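Local coordinates for malonyl CoA-acyl carrier protein transacylase (Staphylococcus aureus, PDB 3IM9) that catalyses transfer of the malonyl group from malonyl-CoA to holo acyl carrier protein, supplying malonyl-ACP for fatty acid biosynthesis, at residues A13-G18 / F92-S97; Q19-V24 / I281-V286; L74-S79 / D114-V119; A139-D144 / P170-V175. All coordinates share one frame; numbering follows the deposited sequence.

Contacts 1, 2 and 3 touch one another in the larger α/β part of the acyl transferase fold, while contact 4 lies in a separate mixed sheet. Contact 1 joins strands 11-16 and 92-95 of the parallel sheet. Contact 2, its centre about 12 Å away, brings together the loops after strands 11-16 and 275-281, neighbours in that sheet. Contact 3, centred about 13 Å from contact 1, packs helices 67-84 and 112-128; its S78 reaches I281 of contact 2. The centre of contact 4 is about 20 Å from that of contact 1. In the chain, contacts 3 and 4 fall between the segments of contact 2, which sets an early loop against a late one.

Contact 1. Residues A13-G18 / F92-S97; sequences AIIFPG and FTMGHS. With SO4 (sulfate ion), chain D.
I14 and T93 meet where two parallel strands run side by side, and the carbonyl of I14 is held by two donors. T93 OG1 donates to I14 O at 2.7 Å from above the carbonyl plane, and M94 N adds a weak bond. Threonine suits this place because its hydroxyl, anti to its own backbone N (chi1 -177°), swings across to the neighbouring strand, where it also lies 3.4 Å from F16 CE1, at the ring edge. S103 OG is a further hydrogen-bonding partner of this hydroxyl. Along the strands, F16 N bonds to M94 O, and H96 N closes the pairing on F16 O (2.9 Å). On the face bearing I15 and M94 the two side chains lie alongside each other, I15 CG2 against M94 CG at 3.7 Å. At G95 a CB would lie tight against F16 O, so glycine suits the place. Beyond the strand ends a sulfate, probably from the crystallisation liquor, is bound by G18 N through O1 (2.7 Å), while its O4 stands over the centre of the H96 imidazole. N168 holds that ring through NE2. Next comes S97, whose OG bonds to H207 and R122; by similarity S97 and H207 are the active-site pair. A strand ending in a sharp turn that carries the serine, within a GxSxG sequence, is consistent with the nucleophile elbow of FabD acyltransferases.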
loop_
_atom_site.group_PDB
_atom_site.type_symbol
_atom_site.label_atom_id
_atom_site.label_comp_id
_atom_site.label_asym_id
_atom_site.label_seq_id
_atom_site.Cartn_x
_atom_site.Cartn_y
_atom_site.Cartn_z
ATOM N N ALA A 13 -6.673 1.822 14.402
ATOM C CA ALA A 13 -5.518 1.911 13.477
ATOM C C ALA A 13 -5.960 2.701 12.235
ATOM O O ALA A 13 -7.084 2.507 11.775
ATOM C CB ALA A 13 -5.020 0.455 13.033
ATOM N N ILE A 14 -5.097 3.614 11.805
ATOM C CA ILE A 14 -5.340 4.293 10.538
ATOM C C ILE A 14 -4.556 3.572 9.453
ATOM O O ILE A 14 -3.406 3.174 9.678
ATOM C CB ILE A 14 -4.945 5.787 10.631
ATOM C CG1 ILE A 14 -3.498 6.006 11.024
ATOM C CG2 ILE A 14 -5.977 6.591 11.529
ATOM C CD1 ILE A 14 -3.068 7.511 11.082
ATOM N N ILE A 15 -5.192 3.374 8.301
ATOM C CA ILE A 15 -4.572 2.497 7.301
ATOM C C ILE A 15 -4.667 3.180 5.943
ATOM O O ILE A 15 -5.612 3.995 5.679
ATOM C CB ILE A 15 -5.214 1.083 7.228
ATOM C CG1 ILE A 15 -6.677 1.137 6.769
ATOM C CG2 ILE A 15 -5.138 0.419 8.630
ATOM C CD1 ILE A 15 -7.422 -0.202 6.775
ATOM N N PHE A 16 -3.708 2.859 5.077
ATOM C CA PHE A 16 -3.574 3.662 3.828
ATOM C C PHE A 16 -3.482 2.715 2.623
ATOM O O PHE A 16 -2.629 1.824 2.569
ATOM C CB PHE A 16 -2.313 4.501 3.948
ATOM C CG PHE A 16 -2.372 5.484 5.089
ATOM C CD1 PHE A 16 -1.642 5.225 6.250
ATOM C CD2 PHE A 16 -3.136 6.636 4.990
ATOM C CE1 PHE A 16 -1.752 6.113 7.361
ATOM C CE2 PHE A 16 -3.185 7.577 6.038
ATOM C CZ PHE A 16 -2.453 7.318 7.228
ATOM N N PRO A 17 -4.274 2.948 1.565
ATOM C CA PRO A 17 -4.230 2.112 0.356
ATOM C C PRO A 17 -3.038 2.468 -0.524
ATOM O O PRO A 17 -2.393 3.516 -0.395
ATOM C CB PRO A 17 -5.531 2.471 -0.336
ATOM C CG PRO A 17 -5.735 3.941 0.009
ATOM C CD PRO A 17 -5.309 4.021 1.528
ATOM N N GLY A 18 -2.784 1.543 -1.428
ATOM C CA GLY A 18 -1.706 1.649 -2.435
ATOM C C GLY A 18 -2.229 1.574 -3.862
ATOM O O GLY A 18 -3.451 1.795 -4.134
ATOM N N PHE A 92 -2.071 2.584 16.152
ATOM C CA PHE A 92 -1.147 1.889 15.241
ATOM C C PHE A 92 -1.531 2.355 13.827
ATOM O O PHE A 92 -2.561 3.002 13.580
ATOM C CB PHE A 92 -1.448 0.366 15.212
ATOM C CG PHE A 92 -1.259 -0.339 16.584
ATOM C CD1 PHE A 92 -2.394 -0.501 17.361
ATOM C CD2 PHE A 92 -0.009 -0.758 17.010
ATOM C CE1 PHE A 92 -2.293 -1.109 18.654
ATOM C CE2 PHE A 92 0.102 -1.396 18.274
ATOM C CZ PHE A 92 -1.066 -1.545 19.051
ATOM N N THR A 93 -0.669 1.949 12.888
ATOM C CA THR A 93 -0.983 2.229 11.467
ATOM C C THR A 93 -0.361 1.130 10.635
ATOM O O THR A 93 0.595 0.434 11.030
ATOM C CB THR A 93 -0.408 3.613 11.085
ATOM O OG1 THR A 93 -0.773 3.909 9.725
ATOM C CG2 THR A 93 1.071 3.707 11.195
ATOM N N MET A 94 -0.913 1.003 9.418
ATOM C CA MET A 94 -0.308 0.148 8.357
ATOM C C MET A 94 -0.814 0.633 7.032
ATOM O O MET A 94 -1.788 1.368 6.957
ATOM C CB MET A 94 -0.656 -1.370 8.517
ATOM C CG MET A 94 -2.117 -1.682 8.353
ATOM S SD MET A 94 -2.471 -3.417 8.232
ATOM C CE MET A 94 -4.234 -3.288 8.382
ATOM N N GLY A 95 -0.091 0.288 5.985
ATOM C CA GLY A 95 -0.570 0.686 4.604
ATOM C C GLY A 95 -0.098 -0.352 3.613
ATOM O O GLY A 95 0.923 -1.045 3.832
ATOM N N HIS A 96 -0.808 -0.430 2.485
ATOM C CA HIS A 96 -0.532 -1.533 1.528
ATOM C C HIS A 96 0.497 -1.117 0.499
ATOM O O HIS A 96 0.192 -0.261 -0.349
ATOM C CB HIS A 96 -1.843 -1.941 0.871
ATOM C CG HIS A 96 -1.780 -3.278 0.193
ATOM N ND1 HIS A 96 -1.173 -3.426 -1.056
ATOM C CD2 HIS A 96 -2.379 -4.453 0.487
ATOM C CE1 HIS A 96 -1.277 -4.702 -1.430
ATOM N NE2 HIS A 96 -2.043 -5.339 -0.535
ATOM N N SER A 97 1.721 -1.655 0.640
ATOM C CA SER A 97 2.810 -1.431 -0.321
ATOM C C SER A 97 3.173 0.065 -0.326
ATOM O O SER A 97 3.807 0.543 0.627
ATOM C CB SER A 97 2.515 -1.999 -1.686
ATOM O OG SER A 97 3.657 -1.838 -2.520
HETATM S S SO4 D . -4.280 -1.649 -2.495
HETATM O O1 SO4 D . -4.175 -0.799 -1.301
HETATM O O2 SO4 D . -5.288 -1.068 -3.565
HETATM O O3 SO4 D . -2.903 -1.667 -2.965
HETATM O O4 SO4 D . -4.820 -3.091 -2.056
#

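Contact 2. Residues Q19-V24 / I281-V286; sequences QGAQKV and IGPGKV
The peptide group of A21 meets the pyrrolidine ring of P283 through its carbonyl oxygen: A21 O touches P283 CG, and likewise CB, at 3.4 Å. Elsewhere the proline ring packs against L74 and H77 of helix 67-84, so it fills the gap between that helix and the loop 19-24. The other flat group is the carboxamide of Q22, which faces its own loop: OE1 accepts G20 N at 2.7 Å, in the carboxamide plane and on a lone pair, with an N-H...O angle of 145°. The chain of Q22 folds back to make this bond, its chi2 of -80° turning the amide toward G20, and it closes a small turn around A21. The methyl group of A21 points at the other loop and stands 3.5 Å from P283 O and 4.3 Å from V286 CG2. A small residue fits here, since the two backbones come within 5.6 Å between A21 CA and G284 CA. G284 adopts a positive phi of 76°, readily reached by glycine, and leads the chain into K285, the N-cap position of helix 286-294. K23 lays the aliphatic part of its side chain beside the proline, CG being 4.5 Å from P283 CB. No hydrogen bond joins the two loops; the side chain of Q19 and I281 O find their partners on helix 67-84. The loops meet through van der Waals contact between small apolar groups and the carbonyl oxygens of A21 and P283, which implies a modest, shape-driven association at the surface of the acyltransferase fold.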
loop_
_atom_site.group_PDB
_atom_site.type_symbol
_atom_site.label_atom_id
_atom_site.label_comp_id
_atom_site.label_asym_id
_atom_site.label_seq_id
_atom_site.Cartn_x
_atom_site.Cartn_y
_atom_site.Cartn_z
ATOM N N GLN A 19 -1.286 1.219 -4.728
ATOM C CA GLN A 19 -1.599 1.093 -6.209
ATOM C C GLN A 19 -2.861 0.310 -6.409
ATOM O O GLN A 19 -3.052 -0.808 -5.819
ATOM C CB GLN A 19 -0.390 0.406 -6.841
ATOM C CG GLN A 19 -0.468 0.403 -8.374
ATOM C CD GLN A 19 -0.030 1.710 -8.946
ATOM O OE1 GLN A 19 0.929 2.332 -8.488
ATOM N NE2 GLN A 19 -0.748 2.145 -10.040
ATOM N N GLY A 20 -3.714 0.847 -7.264
ATOM C CA GLY A 20 -5.037 0.216 -7.502
ATOM C C GLY A 20 -6.193 0.974 -6.905
ATOM O O GLY A 20 -7.319 0.872 -7.441
ATOM N N ALA A 21 -5.919 1.829 -5.908
ATOM C CA ALA A 21 -6.973 2.640 -5.353
ATOM C C ALA A 21 -7.135 4.056 -5.976
ATOM O O ALA A 21 -8.107 4.751 -5.716
ATOM C CB ALA A 21 -6.756 2.776 -3.829
ATOM N N GLN A 22 -6.212 4.439 -6.862
ATOM C CA GLN A 22 -6.246 5.791 -7.446
ATOM C C GLN A 22 -7.516 5.967 -8.312
ATOM O O GLN A 22 -8.052 4.960 -8.859
ATOM C CB GLN A 22 -4.976 6.039 -8.285
ATOM C CG GLN A 22 -4.838 5.218 -9.608
ATOM C CD GLN A 22 -4.370 3.818 -9.419
ATOM O OE1 GLN A 22 -4.076 3.315 -8.335
ATOM N NE2 GLN A 22 -4.339 3.132 -10.568
ATOM N N LYS A 23 -7.854 7.218 -8.574
ATOM C CA LYS A 23 -8.929 7.548 -9.506
ATOM C C LYS A 23 -8.733 8.942 -9.976
ATOM O O LYS A 23 -8.343 9.790 -9.142
ATOM C CB LYS A 23 -10.323 7.393 -8.875
ATOM C CG LYS A 23 -10.569 8.202 -7.623
ATOM C CD LYS A 23 -12.081 7.890 -7.215
ATOM C CE LYS A 23 -12.681 8.990 -6.339
ATOM N NZ LYS A 23 -12.617 10.375 -6.999
ATOM N N VAL A 24 -8.987 9.184 -11.283
ATOM C CA VAL A 24 -8.941 10.533 -11.774
ATOM C C VAL A 24 -9.980 11.366 -11.031
ATOM O O VAL A 24 -11.148 10.979 -10.823
ATOM C CB VAL A 24 -9.146 10.637 -13.281
ATOM C CG1 VAL A 24 -9.018 12.132 -13.682
ATOM C CG2 VAL A 24 -8.137 9.726 -13.976
ATOM N N ILE A 281 -7.818 5.858 4.936
ATOM C CA ILE A 281 -7.716 7.288 4.580
ATOM C C ILE A 281 -7.023 7.345 3.193
ATOM O O ILE A 281 -5.825 7.005 3.040
ATOM C CB ILE A 281 -6.856 8.061 5.633
ATOM C CG1 ILE A 281 -7.586 7.900 6.981
ATOM C CG2 ILE A 281 -6.662 9.543 5.192
ATOM C CD1 ILE A 281 -6.692 8.511 8.156
ATOM N N GLY A 282 -7.810 7.787 2.175
ATOM C CA GLY A 282 -7.273 7.743 0.803
ATOM C C GLY A 282 -8.486 7.576 -0.101
ATOM O O GLY A 282 -9.612 7.490 0.320
ATOM N N PRO A 283 -8.237 7.452 -1.385
ATOM C CA PRO A 283 -9.257 7.227 -2.326
ATOM C C PRO A 283 -9.702 5.763 -2.269
ATOM O O PRO A 283 -8.897 4.857 -1.952
ATOM C CB PRO A 283 -8.547 7.428 -3.691
ATOM C CG PRO A 283 -7.101 7.085 -3.516
ATOM C CD PRO A 283 -6.880 7.469 -1.983
ATOM N N GLY A 284 -11.015 5.544 -2.520
ATOM C CA GLY A 284 -11.529 4.188 -2.468
ATOM C C GLY A 284 -11.720 3.625 -1.060
ATOM O O GLY A 284 -11.409 4.294 -0.066
ATOM N N LYS A 285 -12.201 2.393 -0.980
ATOM C CA LYS A 285 -12.311 1.713 0.297
ATOM C C LYS A 285 -11.818 0.289 0.127
ATOM O O LYS A 285 -12.399 -0.645 0.679
ATOM C CB LYS A 285 -13.760 1.717 0.786
ATOM C CG LYS A 285 -14.792 1.684 -0.329
ATOM C CD LYS A 285 -16.140 2.198 0.150
ATOM C CE LYS A 285 -17.152 1.071 0.261
ATOM N NZ LYS A 285 -18.442 1.538 0.842
ATOM N N VAL A 286 -10.750 0.116 -0.648
ATOM C CA VAL A 286 -10.300 -1.229 -0.948
ATOM C C VAL A 286 -9.802 -1.956 0.292
ATOM O O VAL A 286 -10.111 -3.139 0.480
ATOM C CB VAL A 286 -9.122 -1.167 -1.969
ATOM C CG1 VAL A 286 -8.553 -2.598 -2.275
ATOM C CG2 VAL A 286 -9.534 -0.460 -3.252
#

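Contact 3. Residues L74-S79 / D114-V119; sequences LLTHSS and DAVKIV
L75 and V116 face each other where helices 67-84 and 112-128 pack; the segments 74-79 and 114-119 run nearly antiparallel, at 154°, with their axes 10.1 Å apart. This is helix-on-helix packing in the α/β part of the acyl transferase domain, whose parallel sheet is flanked by such helices. Both backbones keep regular helical angles, and the closest pair of CA atoms, L75 CA and V116 CA, is 6.7 Å apart. One side chain dominates the contact. L75 holds CG anti to its backbone N (chi1 -174°), which sends the branched end straight across to the other helix, where CD2 settles among A115, V116 and V119. It meets A115 CB at 3.7 Å and V119 CG2 at 3.9 Å. Leucine has the reach for this, while the short alanine lets the methyl sink to the opposite backbone. Beside it, T76 OG1 crosses V116 CG2 at 3.8 Å; its polar end is satisfied by P72 O one turn earlier, so the residue can offer a largely apolar surface. Further out, F112 also touches L75 and T76, and S102 of helix 99-106 touches L75. S79 OG turns back on its own helix and donates to L75 O (2.8 Å), which S79 N grips from the opposite face of the carbonyl plane. At the facing backbone, L75 CD2 lies 3.5 Å from V116 CA, closer than usual for two carbons.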
loop_
_atom_site.group_PDB
_atom_site.type_symbol
_atom_site.label_atom_id
_atom_site.label_comp_id
_atom_site.label_asym_id
_atom_site.label_seq_id
_atom_site.Cartn_x
_atom_site.Cartn_y
_atom_site.Cartn_z
ATOM N N LEU A 74 -0.934 8.952 -4.587
ATOM C CA LEU A 74 -1.619 8.323 -3.476
ATOM C C LEU A 74 -1.063 8.862 -2.163
ATOM O O LEU A 74 -1.869 9.111 -1.257
ATOM C CB LEU A 74 -1.403 6.796 -3.549
ATOM C CG LEU A 74 -2.240 6.073 -4.614
ATOM C CD1 LEU A 74 -1.606 4.695 -4.951
ATOM C CD2 LEU A 74 -3.684 5.894 -4.160
ATOM N N LEU A 75 0.272 8.927 -2.035
ATOM C CA LEU A 75 0.819 9.524 -0.805
ATOM C C LEU A 75 0.270 10.923 -0.565
ATOM O O LEU A 75 -0.061 11.257 0.597
ATOM C CB LEU A 75 2.365 9.533 -0.906
ATOM C CG LEU A 75 3.012 10.017 0.399
ATOM C CD1 LEU A 75 3.201 8.844 1.333
ATOM C CD2 LEU A 75 4.386 10.569 0.046
ATOM N N THR A 76 0.215 11.718 -1.653
ATOM C CA THR A 76 -0.225 13.094 -1.515
ATOM C C THR A 76 -1.692 13.135 -1.093
ATOM O O THR A 76 -2.072 13.896 -0.148
ATOM C CB THR A 76 -0.080 13.789 -2.831
ATOM O OG1 THR A 76 1.352 13.850 -3.076
ATOM C CG2 THR A 76 -0.604 15.244 -2.763
ATOM N N HIS A 77 -2.569 12.314 -1.687
ATOM C CA HIS A 77 -3.993 12.345 -1.345
ATOM C C HIS A 77 -4.197 11.889 0.098
ATOM O O HIS A 77 -4.861 12.581 0.891
ATOM C CB HIS A 77 -4.719 11.395 -2.293
ATOM C CG HIS A 77 -6.230 11.476 -2.216
ATOM N ND1 HIS A 77 -6.971 12.370 -1.451
ATOM C CD2 HIS A 77 -7.095 10.709 -2.902
ATOM C CE1 HIS A 77 -8.265 12.147 -1.713
ATOM N NE2 HIS A 77 -8.348 11.120 -2.567
ATOM N N SER A 78 -3.599 10.778 0.509
ATOM C CA SER A 78 -3.763 10.289 1.858
ATOM C C SER A 78 -3.191 11.279 2.882
ATOM O O SER A 78 -3.802 11.496 3.941
ATOM C CB SER A 78 -3.079 8.919 2.039
ATOM O OG SER A 78 -3.857 7.899 1.389
ATOM N N SER A 79 -2.036 11.878 2.546
ATOM C CA SER A 79 -1.412 12.808 3.533
ATOM C C SER A 79 -2.237 14.088 3.610
ATOM O O SER A 79 -2.242 14.751 4.678
ATOM C CB SER A 79 0.001 13.129 3.078
ATOM O OG SER A 79 0.836 11.926 3.187
ATOM N N ASP A 114 9.933 14.653 2.345
ATOM C CA ASP A 114 10.954 13.584 2.150
ATOM C C ASP A 114 10.212 12.348 1.527
ATOM O O ASP A 114 10.742 11.738 0.566
ATOM C CB ASP A 114 11.591 13.115 3.481
ATOM C CG ASP A 114 12.507 14.183 4.104
ATOM O OD1 ASP A 114 12.704 15.231 3.513
ATOM O OD2 ASP A 114 13.060 13.824 5.176
ATOM N N ALA A 115 9.088 11.947 2.115
ATOM C CA ALA A 115 8.345 10.725 1.621
ATOM C C ALA A 115 7.861 10.872 0.208
ATOM O O ALA A 115 7.907 9.905 -0.572
ATOM C CB ALA A 115 7.185 10.483 2.516
ATOM N N VAL A 116 7.476 12.083 -0.225
ATOM C CA VAL A 116 6.934 12.212 -1.612
ATOM C C VAL A 116 8.081 12.034 -2.636
ATOM O O VAL A 116 7.936 11.440 -3.695
ATOM C CB VAL A 116 6.084 13.521 -1.830
ATOM C CG1 VAL A 116 6.994 14.757 -2.062
ATOM C CG2 VAL A 116 5.157 13.294 -3.022
ATOM N N LYS A 117 9.291 12.498 -2.228
ATOM C CA LYS A 117 10.463 12.305 -3.104
ATOM C C LYS A 117 10.856 10.837 -3.082
ATOM O O LYS A 117 11.163 10.273 -4.189
ATOM C CB LYS A 117 11.665 13.167 -2.599
ATOM C CG LYS A 117 11.376 14.702 -2.622
ATOM C CD LYS A 117 12.366 15.482 -1.804
ATOM C CE LYS A 117 12.104 16.956 -1.994
ATOM N NZ LYS A 117 12.999 17.755 -0.985
ATOM N N ILE A 118 10.801 10.226 -1.896
ATOM C CA ILE A 118 11.188 8.824 -1.804
ATOM C C ILE A 118 10.238 7.921 -2.668
ATOM O O ILE A 118 10.713 7.024 -3.401
ATOM C CB ILE A 118 11.149 8.349 -0.335
ATOM C CG1 ILE A 118 12.447 8.966 0.260
ATOM C CG2 ILE A 118 11.197 6.807 -0.242
ATOM C CD1 ILE A 118 12.404 8.904 1.777
ATOM N N VAL A 119 8.919 8.182 -2.592
ATOM C CA VAL A 119 8.037 7.271 -3.326
ATOM C C VAL A 119 8.031 7.606 -4.807
ATOM O O VAL A 119 7.791 6.684 -5.664
ATOM C CB VAL A 119 6.584 7.266 -2.775
ATOM C CG1 VAL A 119 6.586 6.801 -1.328
ATOM C CG2 VAL A 119 5.793 8.577 -2.993
#

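Contact 4. Residues A139-D144 / P170-V175; sequences AVLGLD and PGQIVV
V140 and I173 form the hydrogen-bonded pair at the heart of this antiparallel strand contact: V140 N donates to I173 O at 2.8 Å, and I173 N returns a nearly straight bond to V140 O at 3.0 Å (175°). Where strand 139-141 ends, G142 N bonds to G171 O (2.9 Å), and one water spans the next gap, giving a proton to L143 O and accepting one from G171 N. G142 and G171 both turn at positive phi, which glycine reaches without strain. Packing follows the alternation of the strands. V140 CG2 meets V175 CG1 at 4.0 Å, the two branched side chains crossing at an angle. On the face opposite V140, L141 lies alongside Q172, L141 CD2 touching the CG of the glutamine at 3.7 Å, and A139 sits against V174. Beta-branched valine and isoleucine suit these extended backbones. Helix 179-188 covers V140 and V175, and helix 145-155 covers V175 and L143. Strand 135-141 sits between 196-199 and 172-176, and 172-176 in turn pairs with 162-169, giving the ferredoxin-like βαββαβ layout of the smaller subdomain of FabD enzymes.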
loop_
_atom_site.group_PDB
_atom_site.type_symbol
_atom_site.label_atom_id
_atom_site.label_comp_id
_atom_site.label_asym_id
_atom_site.label_seq_id
_atom_site.Cartn_x
_atom_site.Cartn_y
_atom_site.Cartn_z
ATOM N N ALA A 139 -3.952 -11.442 -10.153
ATOM C CA ALA A 139 -4.729 -11.745 -8.930
ATOM C C ALA A 139 -5.362 -13.135 -9.065
ATOM O O ALA A 139 -6.097 -13.392 -10.004
ATOM C CB ALA A 139 -5.818 -10.666 -8.772
ATOM N N VAL A 140 -5.075 -13.970 -8.078
ATOM C CA VAL A 140 -5.716 -15.329 -8.055
ATOM C C VAL A 140 -6.876 -15.225 -7.043
ATOM O O VAL A 140 -6.640 -14.909 -5.845
ATOM C CB VAL A 140 -4.713 -16.378 -7.639
ATOM C CG1 VAL A 140 -5.425 -17.747 -7.590
ATOM C CG2 VAL A 140 -3.470 -16.383 -8.548
ATOM N N LEU A 141 -8.095 -15.474 -7.529
ATOM C CA LEU A 141 -9.251 -15.285 -6.653
ATOM C C LEU A 141 -9.798 -16.666 -6.359
ATOM O O LEU A 141 -9.921 -17.492 -7.247
ATOM C CB LEU A 141 -10.311 -14.437 -7.301
ATOM C CG LEU A 141 -9.770 -13.058 -7.764
ATOM C CD1 LEU A 141 -10.877 -12.222 -8.376
ATOM C CD2 LEU A 141 -9.037 -12.210 -6.656
ATOM N N GLY A 142 -10.263 -16.849 -5.130
ATOM C CA GLY A 142 -11.067 -18.039 -4.808
ATOM C C GLY A 142 -10.290 -19.225 -4.315
ATOM O O GLY A 142 -10.879 -20.312 -4.107
ATOM N N LEU A 143 -8.983 -19.092 -4.082
ATOM C CA LEU A 143 -8.199 -20.229 -3.630
ATOM C C LEU A 143 -7.521 -19.964 -2.330
ATOM O O LEU A 143 -7.051 -18.869 -2.109
ATOM C CB LEU A 143 -7.107 -20.605 -4.687
ATOM C CG LEU A 143 -7.588 -21.289 -5.921
ATOM C CD1 LEU A 143 -6.361 -21.531 -6.834
ATOM C CD2 LEU A 143 -8.256 -22.662 -5.570
ATOM N N ASP A 144 -7.383 -20.971 -1.473
ATOM C CA ASP A 144 -6.618 -20.794 -0.235
ATOM C C ASP A 144 -5.136 -20.511 -0.525
ATOM O O ASP A 144 -4.617 -20.924 -1.561
ATOM C CB ASP A 144 -6.754 -22.026 0.660
ATOM C CG ASP A 144 -8.014 -21.997 1.503
ATOM O OD1 ASP A 144 -8.712 -20.961 1.497
ATOM O OD2 ASP A 144 -8.308 -23.012 2.171
ATOM N N PRO A 170 -8.647 -13.719 2.539
ATOM C CA PRO A 170 -9.030 -15.063 2.080
ATOM C C PRO A 170 -9.654 -14.996 0.729
ATOM O O PRO A 170 -10.623 -14.194 0.488
ATOM C CB PRO A 170 -10.094 -15.465 3.126
ATOM C CG PRO A 170 -9.626 -14.796 4.365
ATOM C CD PRO A 170 -9.251 -13.361 3.852
ATOM N N GLY A 171 -9.088 -15.776 -0.225
ATOM C CA GLY A 171 -9.602 -15.790 -1.610
ATOM C C GLY A 171 -9.050 -14.714 -2.518
ATOM O O GLY A 171 -9.527 -14.552 -3.588
ATOM N N GLN A 172 -8.085 -13.894 -2.012
ATOM C CA GLN A 172 -7.496 -12.923 -2.950
ATOM C C GLN A 172 -5.987 -12.878 -2.670
ATOM O O GLN A 172 -5.521 -12.293 -1.690
ATOM C CB GLN A 172 -8.101 -11.548 -2.766
ATOM C CG GLN A 172 -7.456 -10.527 -3.794
ATOM C CD GLN A 172 -7.979 -9.131 -3.587
ATOM O OE1 GLN A 172 -9.247 -8.900 -3.582
ATOM N NE2 GLN A 172 -7.109 -8.204 -3.498
ATOM N N ILE A 173 -5.192 -13.513 -3.566
ATOM C CA ILE A 173 -3.725 -13.589 -3.460
ATOM C C ILE A 173 -3.194 -13.129 -4.794
ATOM O O ILE A 173 -3.488 -13.749 -5.800
ATOM C CB ILE A 173 -3.213 -15.043 -3.155
ATOM C CG1 ILE A 173 -3.874 -15.628 -1.843
ATOM C CG2 ILE A 173 -1.676 -15.028 -3.055
ATOM C CD1 ILE A 173 -3.739 -14.816 -0.622
ATOM N N VAL A 174 -2.411 -12.034 -4.787
ATOM C CA VAL A 174 -1.774 -11.630 -6.036
ATOM C C VAL A 174 -0.447 -12.300 -6.089
ATOM O O VAL A 174 0.271 -12.302 -5.115
ATOM C CB VAL A 174 -1.595 -10.070 -6.032
ATOM C CG1 VAL A 174 -1.001 -9.621 -7.397
ATOM C CG2 VAL A 174 -2.923 -9.331 -5.843
ATOM N N VAL A 175 -0.153 -12.875 -7.276
ATOM C CA VAL A 175 1.118 -13.535 -7.489
ATOM C C VAL A 175 1.960 -12.679 -8.483
ATOM O O VAL A 175 1.420 -11.803 -9.188
ATOM C CB VAL A 175 0.985 -14.934 -8.053
ATOM C CG1 VAL A 175 0.163 -15.804 -6.993
ATOM C CG2 VAL A 175 0.246 -14.951 -9.399
HETATM O O HOH W 1 -6.653 -17.070 0.044
#